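Beta-ketothiolase BktB (Ralstonia eutropha, PDB 4NZS) catalyses the condensation of acetyl-CoA with propionyl-CoA to beta-ketovaleryl-CoA, and of two acetyl-CoA molecules to acetoacetyl-CoA, for the production of PHBV. Local coordinates at residues 282-287 with 393-398; 15-20 with 364-369; 277-282 with 368-373. One frame throughout, in Å; residues are numbered along the deposited sequence.

Interaction 1: 282-287 with 393-398; sequences LVSYGH and AAIFER
Ile395 O is gripped by two successive amides of the facing strand. Val283 N donates to Ile395 O at 2.8 Å, in the carbonyl plane and with an N-H...O angle of 150°; Ser284 N adds a weak bond to the same Ile395 O at 3.5 Å. Two residues opposite one make a classic beta bulge, and Val283, with its unusual psi of -69°, supplies the extra residue. Beyond it the antiparallel ladder resumes: Ile395 N gives the straighter bond to Ser284 O, 2.9 Å long at 164°, and Gly286 N reaches Ala393 O, also at 2.9 Å. Between these two bonds Tyr285 and Ala394 form a non-hydrogen-bonded pair whose CA atoms are only 4.0 Å apart, and their CB atoms meet on one face of the sheet. The strands belong to the C-terminal half of the thiolase fold, where 280-289 and 390-398 are neighbours in the mixed sheet. On the face of Ser284 and Ile395, Ser284 OG lies against Ile395 CG1 while bonding to Ala306 O, and helix 299-310 covers both side chains through Ala310. Across the bulge, Val283 CG2, placed beside its own backbone N, rests over the Phe396 carbonyl carbon and touches Glu397 CB at 3.7 Å; the carboxylate of Glu397 turns to a salt bridge with Arg281. The Tyr285 ring leads away from Ala394 to a cation-pi contact with Arg309, and its OH is hydrogen-bonded to Asp113 of the second subunit, which ties this strand to the subunit interface. At the other end of the pairing, Leu282 and Phe396 point apart at CB, yet Leu282 CG comes back to 4.1 Å from Phe396 CE2, the two side chains crossing obliquely.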
loop_
_atom_site.group_PDB
_atom_site.type_symbol
_atom_site.label_atom_id
_atom_site.label_comp_id
_atom_site.label_asym_id
_atom_site.label_seq_id
_atom_site.Cartn_x
_atom_site.Cartn_y
_atom_site.Cartn_z
ATOM N N LEU A 282 6.162 46.518 4.768
ATOM C CA LEU A 282 5.140 45.908 5.567
ATOM C C LEU A 282 4.546 47.004 6.415
ATOM O O LEU A 282 5.289 47.736 7.051
ATOM C CB LEU A 282 5.750 44.859 6.468
ATOM C CG LEU A 282 5.050 43.515 6.412
ATOM C CD1 LEU A 282 5.891 42.565 7.236
ATOM C CD2 LEU A 282 3.616 43.578 6.922
ATOM N N VAL A 283 3.221 47.121 6.434
ATOM C CA VAL A 283 2.574 48.024 7.371
ATOM C C VAL A 283 2.388 47.326 8.698
ATOM O O VAL A 283 3.046 47.670 9.662
ATOM C CB VAL A 283 1.203 48.495 6.891
ATOM C CG1 VAL A 283 0.614 49.470 7.904
ATOM C CG2 VAL A 283 1.316 49.115 5.507
ATOM N N SER A 284 1.496 46.338 8.723
ATOM C CA SER A 284 1.144 45.588 9.923
ATOM C C SER A 284 0.511 44.236 9.478
ATOM O O SER A 284 0.318 43.997 8.273
ATOM C CB SER A 284 0.175 46.402 10.790
ATOM O OG SER A 284 -1.101 46.547 10.146
ATOM N N TYR A 285 0.210 43.373 10.455
ATOM C CA TYR A 285 -0.417 42.062 10.261
ATOM C C TYR A 285 -1.146 41.662 11.522
ATOM O O TYR A 285 -0.702 41.982 12.645
ATOM C CB TYR A 285 0.620 40.977 9.979
ATOM C CG TYR A 285 1.540 40.699 11.150
ATOM C CD1 TYR A 285 1.129 39.903 12.233
ATOM C CD2 TYR A 285 2.815 41.243 11.186
ATOM C CE1 TYR A 285 1.973 39.688 13.317
ATOM C CE2 TYR A 285 3.685 41.009 12.250
ATOM C CZ TYR A 285 3.271 40.249 13.313
ATOM O OH TYR A 285 4.159 40.049 14.365
ATOM N N GLY A 286 -2.234 40.915 11.345
ATOM C CA GLY A 286 -3.049 40.424 12.465
ATOM C C GLY A 286 -3.765 39.091 12.213
ATOM O O GLY A 286 -4.447 38.899 11.203
ATOM N N HIS A 287 -3.641 38.192 13.179
ATOM C CA HIS A 287 -4.181 36.846 13.088
ATOM C C HIS A 287 -5.497 36.760 13.880
ATOM O O HIS A 287 -5.881 37.717 14.552
ATOM C CB HIS A 287 -3.162 35.850 13.670
ATOM C CG HIS A 287 -1.828 35.829 12.981
ATOM N ND1 HIS A 287 -1.234 36.942 12.428
ATOM C CD2 HIS A 287 -0.952 34.814 12.795
ATOM C CE1 HIS A 287 -0.050 36.615 11.935
ATOM N NE2 HIS A 287 0.146 35.329 12.147
ATOM N N ALA A 393 -3.963 38.108 8.105
ATOM C CA ALA A 393 -3.964 39.350 7.316
ATOM C C ALA A 393 -2.705 40.157 7.458
ATOM O O ALA A 393 -2.139 40.288 8.537
ATOM C CB ALA A 393 -5.116 40.222 7.722
ATOM N N ALA A 394 -2.300 40.760 6.357
ATOM C CA ALA A 394 -1.274 41.765 6.397
ATOM C C ALA A 394 -1.680 42.903 5.493
ATOM O O ALA A 394 -2.577 42.753 4.633
ATOM C CB ALA A 394 0.037 41.172 5.935
ATOM N N ILE A 395 -1.048 44.056 5.703
ATOM C CA ILE A 395 -1.190 45.159 4.750
ATOM C C ILE A 395 0.166 45.773 4.439
ATOM O O ILE A 395 1.040 45.840 5.309
ATOM C CB ILE A 395 -2.204 46.238 5.204
ATOM C CG1 ILE A 395 -1.936 46.691 6.631
ATOM C CG2 ILE A 395 -3.628 45.714 5.164
ATOM C CD1 ILE A 395 -2.083 48.178 6.777
ATOM N N PHE A 396 0.315 46.185 3.180
ATOM C CA PHE A 396 1.537 46.794 2.673
ATOM C C PHE A 396 1.228 48.111 2.018
ATOM O O PHE A 396 0.069 48.432 1.705
ATOM C CB PHE A 396 2.180 45.938 1.598
ATOM C CG PHE A 396 2.226 44.488 1.932
ATOM C CD1 PHE A 396 1.111 43.688 1.721
ATOM C CD2 PHE A 396 3.372 43.923 2.467
ATOM C CE1 PHE A 396 1.141 42.347 2.024
ATOM C CE2 PHE A 396 3.407 42.583 2.772
ATOM C CZ PHE A 396 2.290 41.796 2.544
ATOM N N GLU A 397 2.306 48.830 1.740
ATOM C CA GLU A 397 2.244 50.238 1.410
ATOM C C GLU A 397 3.184 50.383 0.225
ATOM O O GLU A 397 4.357 50.054 0.373
ATOM C CB GLU A 397 2.757 51.022 2.634
ATOM C CG GLU A 397 2.186 52.411 2.872
ATOM C CD GLU A 397 3.192 53.318 3.567
ATOM O OE1 GLU A 397 3.298 53.269 4.818
ATOM O OE2 GLU A 397 3.902 54.065 2.846
ATOM N N ARG A 398 2.668 50.804 -0.940
ATOM C CA ARG A 398 3.498 51.084 -2.113
ATOM C C ARG A 398 4.690 51.890 -1.655
ATOM O O ARG A 398 4.512 52.937 -1.007
ATOM C CB ARG A 398 2.744 51.888 -3.176
ATOM C CG ARG A 398 3.520 52.130 -4.475
ATOM C CD ARG A 398 2.725 52.981 -5.470
ATOM N NE ARG A 398 3.496 54.114 -6.024
ATOM C CZ ARG A 398 3.140 55.404 -5.987
ATOM N NH1 ARG A 398 1.994 55.797 -5.443
ATOM N NH2 ARG A 398 3.948 56.324 -6.518
#

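Interaction 2: 15-20 with 364-369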
loop_
_atom_site.group_PDB
_atom_site.type_symbol
_atom_site.label_atom_id
_atom_site.label_comp_id
_atom_site.label_asym_id
_atom_site.label_seq_id
_atom_site.Cartn_x
_atom_site.Cartn_y
_atom_site.Cartn_z
ATOM N N GLY A 15 9.084 39.641 -5.780
ATOM C CA GLY A 15 7.928 38.808 -5.462
ATOM C C GLY A 15 7.519 38.030 -6.700
ATOM O O GLY A 15 7.249 38.628 -7.722
ATOM N N VAL A 16 7.424 36.705 -6.617
ATOM C CA VAL A 16 7.279 35.888 -7.825
ATOM C C VAL A 16 6.538 34.549 -7.559
ATOM O O VAL A 16 6.456 34.092 -6.392
ATOM C CB VAL A 16 8.711 35.680 -8.432
ATOM C CG1 VAL A 16 9.090 34.204 -8.618
ATOM C CG2 VAL A 16 8.877 36.443 -9.734
ATOM N N ARG A 17 6.040 33.914 -8.634
ATOM C CA ARG A 17 5.297 32.669 -8.497
ATOM C C ARG A 17 5.256 31.775 -9.745
ATOM O O ARG A 17 5.314 32.251 -10.817
ATOM C CB ARG A 17 3.861 33.005 -8.125
ATOM C CG ARG A 17 3.060 33.724 -9.191
ATOM C CD ARG A 17 1.595 33.682 -8.747
ATOM N NE ARG A 17 0.617 34.284 -9.639
ATOM C CZ ARG A 17 0.002 33.652 -10.628
ATOM N NH1 ARG A 17 0.299 32.405 -10.932
ATOM N NH2 ARG A 17 -0.885 34.291 -11.361
ATOM N N THR A 18 5.161 30.465 -9.585
ATOM C CA THR A 18 4.701 29.627 -10.697
ATOM C C THR A 18 3.317 30.089 -11.027
ATOM O O THR A 18 2.701 30.799 -10.240
ATOM C CB THR A 18 4.626 28.114 -10.359
ATOM O OG1 THR A 18 3.588 27.854 -9.406
ATOM C CG2 THR A 18 6.000 27.639 -9.794
ATOM N N ALA A 19 2.885 29.724 -12.219
ATOM C CA ALA A 19 1.471 29.698 -12.587
ATOM C C ALA A 19 0.812 28.571 -11.826
ATOM O O ALA A 19 1.512 27.685 -11.348
ATOM C CB ALA A 19 1.347 29.428 -14.090
ATOM N N ILE A 20 -0.520 28.516 -11.812
ATOM C CA ILE A 20 -1.233 27.550 -10.998
ATOM C C ILE A 20 -1.734 26.409 -11.841
ATOM O O ILE A 20 -2.386 26.656 -12.867
ATOM C CB ILE A 20 -2.426 28.191 -10.304
ATOM C CG1 ILE A 20 -1.931 29.338 -9.430
ATOM C CG2 ILE A 20 -3.166 27.147 -9.469
ATOM C CD1 ILE A 20 -2.981 30.380 -9.041
ATOM N N ILE A 364 -1.052 35.011 -3.684
ATOM C CA ILE A 364 -1.833 36.211 -3.777
ATOM C C ILE A 364 -1.034 37.418 -3.271
ATOM O O ILE A 364 -1.257 38.540 -3.717
ATOM C CB ILE A 364 -3.184 36.110 -2.999
ATOM C CG1 ILE A 364 -2.957 35.978 -1.495
ATOM C CG2 ILE A 364 -4.044 34.971 -3.558
ATOM C CD1 ILE A 364 -4.236 35.724 -0.723
ATOM N N THR A 365 -0.097 37.210 -2.351
ATOM C CA THR A 365 0.743 38.318 -1.960
ATOM C C THR A 365 1.437 38.825 -3.231
ATOM O O THR A 365 1.208 39.946 -3.668
ATOM C CB THR A 365 1.689 37.931 -0.836
ATOM O OG1 THR A 365 0.920 37.763 0.352
ATOM C CG2 THR A 365 2.688 39.004 -0.568
ATOM N N VAL A 366 2.183 37.959 -3.885
ATOM C CA VAL A 366 2.824 38.283 -5.157
ATOM C C VAL A 366 1.830 38.873 -6.163
ATOM O O VAL A 366 2.139 39.843 -6.918
ATOM C CB VAL A 366 3.489 37.033 -5.728
ATOM C CG1 VAL A 366 3.877 37.231 -7.185
ATOM C CG2 VAL A 366 4.699 36.675 -4.856
ATOM N N LYS A 367 0.616 38.359 -6.171
ATOM C CA LYS A 367 -0.364 39.033 -7.014
ATOM C C LYS A 367 -0.560 40.489 -6.641
ATOM O O LYS A 367 -0.642 41.339 -7.497
ATOM C CB LYS A 367 -1.712 38.392 -6.911
ATOM C CG LYS A 367 -1.801 37.126 -7.659
ATOM C CD LYS A 367 -3.090 36.500 -7.203
ATOM C CE LYS A 367 -4.267 37.083 -7.902
ATOM N NZ LYS A 367 -5.413 36.171 -7.747
ATOM N N ALA A 368 -0.651 40.759 -5.355
ATOM C CA ALA A 368 -1.313 41.991 -4.901
ATOM C C ALA A 368 -0.385 43.156 -5.061
ATOM O O ALA A 368 -0.695 44.085 -5.798
ATOM C CB ALA A 368 -1.773 41.848 -3.459
ATOM N N LEU A 369 0.757 43.068 -4.390
ATOM C CA LEU A 369 1.990 43.803 -4.739
ATOM C C LEU A 369 2.194 44.070 -6.253
ATOM O O LEU A 369 2.546 45.173 -6.668
ATOM C CB LEU A 369 3.188 43.026 -4.183
ATOM C CG LEU A 369 3.704 43.403 -2.746
ATOM C CD1 LEU A 369 2.646 43.900 -1.766
ATOM C CD2 LEU A 369 4.517 42.309 -2.069
#
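This is a buried, apolar helix-on-sheet contact, made without a hydrogen bond between the two segments, in the core of the thiolase fold. Helix 357-375 of the C-terminal half packs over strand 10-22 of the N-terminal half, the two running at 127° to each other with their local axes 7.4 Å apart at closest. Val366 on the helix carries most of it, pointing toward the strand at Gly15 and Val16. Both its methyls lie over the same face of the Gly15-Val16 peptide: CG1, anti to the backbone N (chi1 166°), lies 3.7 Å from Gly15 O, while CG2 meets Val16 N at 3.2 Å and, second, the Gly15 carbonyl carbon at 3.6 Å. Val263 of the neighbouring strand 257-267 also touches Val366. The strand's own contribution is Arg17, whose aliphatic stem passes obliquely across Val366. From CG to NE the chain is extended, which carries the guanidinium past the valine to the flank of Lys367. There the meeting is through carbon, and the charged ends diverge: Arg17 NH1 forms a salt bridge with Asp222 and donates to Thr18 O at 3.0 Å, whereas Lys367 NZ bonds to Gly348 O and Glu321. Each cation thus has an acidic partner, which probably eases their mutual repulsion, with Arg17 NH2 and Lys367 NZ kept 6.1 Å apart. Lower on the stem, Arg17 CG meets Val366 CG1 at 4.1 Å.

Interaction 3: 277-282 with 368-373; sequences KPLARL and ALHELN
Leu279 reaches from the chain just ahead of strand 280-289 toward helix 357-375, and its side chain meets a different helix residue at either end. This is helix-on-sheet packing within the C-terminal half of the thiolase fold: the helix lies along one side of the mixed sheet, and Leu279 approaches it near the start of an inner strand. At the root, Leu279 CB faces the side chain of Asn373, an exposed residue at the outer limit of the contact. From there the chain runs on through CG, its outer part extended with chi2 at 176°, and this carries CD1 toward the helix surface one turn earlier. CD1 meets two consecutive residues there: Leu369 CB at 4.2 Å and, roughly at right angles to that, His370 NE2 at 4.3 Å. The imidazole starts out pointing away from the strand, but its far end swings back, and NE2 makes a weak hydrogen bond to Gly15 O of strand 10-22. Behind the side chain, the carbonyl oxygen of Leu279 lies near Leu372 CD2, at 4.4 Å. Leu369, Leu372 and Asn373 thus offer the strand side residues from successive turns of the helix, while Leu369 also packs on Val12 and Phe396, linking the helix to the sheet strands flanking 280-289. The backbone of Leu279 and Ala280 is hydrogen-bonded to Val12, fixing this end of the contact to strand 10-22. One residue further along, the short side chain of Ala280 also points at the helix, and its CB touches Leu369 CD1 at 4.2 Å.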
loop_
_atom_site.group_PDB
_atom_site.type_symbol
_atom_site.label_atom_id
_atom_site.label_comp_id
_atom_site.label_asym_id
_atom_site.label_seq_id
_atom_site.Cartn_x
_atom_site.Cartn_y
_atom_site.Cartn_z
ATOM N N LYS A 277 14.875 49.158 -5.616
ATOM C CA LYS A 277 13.577 49.754 -5.472
ATOM C C LYS A 277 12.611 48.680 -5.009
ATOM O O LYS A 277 12.150 47.872 -5.823
ATOM C CB LYS A 277 13.105 50.402 -6.766
ATOM C CG LYS A 277 13.873 50.017 -8.027
ATOM C CD LYS A 277 13.582 51.006 -9.153
ATOM C CE LYS A 277 14.230 52.367 -8.873
ATOM N NZ LYS A 277 14.164 53.300 -10.030
ATOM N N PRO A 278 12.276 48.675 -3.702
ATOM C CA PRO A 278 11.214 47.781 -3.229
ATOM C C PRO A 278 9.899 47.942 -3.999
ATOM O O PRO A 278 9.813 48.761 -4.908
ATOM C CB PRO A 278 11.009 48.231 -1.775
ATOM C CG PRO A 278 11.389 49.658 -1.799
ATOM C CD PRO A 278 12.615 49.663 -2.665
ATOM N N LEU A 279 8.902 47.126 -3.666
ATOM C CA LEU A 279 7.545 47.348 -4.165
ATOM C C LEU A 279 6.637 47.648 -3.011
ATOM O O LEU A 279 5.515 48.090 -3.220
ATOM C CB LEU A 279 6.969 46.153 -4.913
ATOM C CG LEU A 279 7.838 44.933 -5.165
ATOM C CD1 LEU A 279 6.991 43.861 -5.846
ATOM C CD2 LEU A 279 9.067 45.313 -5.977
ATOM N N ALA A 280 7.068 47.359 -1.793
ATOM C CA ALA A 280 6.335 47.830 -0.646
ATOM C C ALA A 280 7.020 47.528 0.653
ATOM O O ALA A 280 8.008 46.811 0.712
ATOM C CB ALA A 280 4.907 47.286 -0.631
ATOM N N ARG A 281 6.501 48.167 1.683
ATOM C CA ARG A 281 6.945 47.973 3.040
ATOM C C ARG A 281 5.833 47.193 3.682
ATOM O O ARG A 281 4.683 47.226 3.213
ATOM C CB ARG A 281 7.116 49.329 3.777
ATOM C CG ARG A 281 5.807 49.997 4.259
ATOM C CD ARG A 281 5.942 51.420 4.822
ATOM N NE ARG A 281 6.451 51.489 6.206
ATOM C CZ ARG A 281 6.296 52.524 7.041
ATOM N NH1 ARG A 281 5.619 53.608 6.666
ATOM N NH2 ARG A 281 6.816 52.482 8.271
ATOM N N LEU A 282 6.162 46.518 4.768
ATOM C CA LEU A 282 5.140 45.908 5.567
ATOM C C LEU A 282 4.546 47.004 6.415
ATOM O O LEU A 282 5.289 47.736 7.051
ATOM C CB LEU A 282 5.750 44.859 6.468
ATOM C CG LEU A 282 5.050 43.515 6.412
ATOM C CD1 LEU A 282 5.891 42.565 7.236
ATOM C CD2 LEU A 282 3.616 43.578 6.922
ATOM N N ALA A 368 -0.651 40.759 -5.355
ATOM C CA ALA A 368 -1.313 41.991 -4.901
ATOM C C ALA A 368 -0.385 43.156 -5.061
ATOM O O ALA A 368 -0.695 44.085 -5.798
ATOM C CB ALA A 368 -1.773 41.848 -3.459
ATOM N N LEU A 369 0.757 43.068 -4.390
ATOM C CA LEU A 369 1.990 43.803 -4.739
ATOM C C LEU A 369 2.194 44.070 -6.253
ATOM O O LEU A 369 2.546 45.173 -6.668
ATOM C CB LEU A 369 3.188 43.026 -4.183
ATOM C CG LEU A 369 3.704 43.403 -2.746
ATOM C CD1 LEU A 369 2.646 43.900 -1.766
ATOM C CD2 LEU A 369 4.517 42.309 -2.069
ATOM N N HIS A 370 1.943 43.094 -7.098
ATOM C CA HIS A 370 2.155 43.327 -8.525
ATOM C C HIS A 370 1.068 44.186 -9.171
ATOM O O HIS A 370 1.354 44.903 -10.158
ATOM C CB HIS A 370 2.387 42.008 -9.269
ATOM C CG HIS A 370 3.818 41.580 -9.251
ATOM N ND1 HIS A 370 4.621 41.612 -10.371
ATOM C CD2 HIS A 370 4.619 41.194 -8.229
ATOM C CE1 HIS A 370 5.845 41.227 -10.045
ATOM N NE2 HIS A 370 5.870 40.967 -8.751
ATOM N N GLU A 371 -0.149 44.118 -8.622
ATOM C CA GLU A 371 -1.248 44.991 -9.053
ATOM C C GLU A 371 -1.026 46.417 -8.582
ATOM O O GLU A 371 -1.121 47.368 -9.356
ATOM C CB GLU A 371 -2.591 44.539 -8.509
ATOM C CG GLU A 371 -3.387 43.774 -9.509
ATOM C CD GLU A 371 -4.014 44.648 -10.558
ATOM O OE1 GLU A 371 -3.338 44.905 -11.562
ATOM O OE2 GLU A 371 -5.186 45.053 -10.392
ATOM N N LEU A 372 -0.758 46.565 -7.298
ATOM C CA LEU A 372 -0.369 47.860 -6.764
ATOM C C LEU A 372 0.511 48.640 -7.754
ATOM O O LEU A 372 0.248 49.804 -7.993
ATOM C CB LEU A 372 0.367 47.691 -5.442
ATOM C CG LEU A 372 0.164 48.786 -4.409
ATOM C CD1 LEU A 372 -1.284 48.821 -3.919
ATOM C CD2 LEU A 372 1.124 48.581 -3.236
ATOM N N ASN A 373 1.536 48.004 -8.334
ATOM C CA ASN A 373 2.372 48.648 -9.380
ATOM C C ASN A 373 1.652 48.986 -10.703
ATOM O O ASN A 373 2.041 49.899 -11.426
ATOM C CB ASN A 373 3.590 47.782 -9.703
ATOM C CG ASN A 373 4.614 47.812 -8.609
ATOM O OD1 ASN A 373 4.272 47.690 -7.433
ATOM N ND2 ASN A 373 5.881 47.988 -8.984
#

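Overall arrangement
The three contacts gather on one part of the mixed sheet, where strands 10-22, 280-289 and 390-398 lie side by side beneath helix 357-375. Interactions 1 and 3 share Leu282 and strand 280-289, their centres about 12 Å apart, and are joined by a salt bridge from Glu397 OE1 to Arg281 NH1 at 3.0 Å. Interactions 2 and 3 use overlapping parts of the helix, sharing Ala368 and Leu369. Phe396 of interaction 1 meets that helix, its CG 3.8 Å from Leu369 CD1. None includes a predicted proton acceptor, though two come within about 10 Å of one, side chain to side chain: Ala393 to Cys385 and Lys367 to His355. Interaction 3 lies away from the annotated sites.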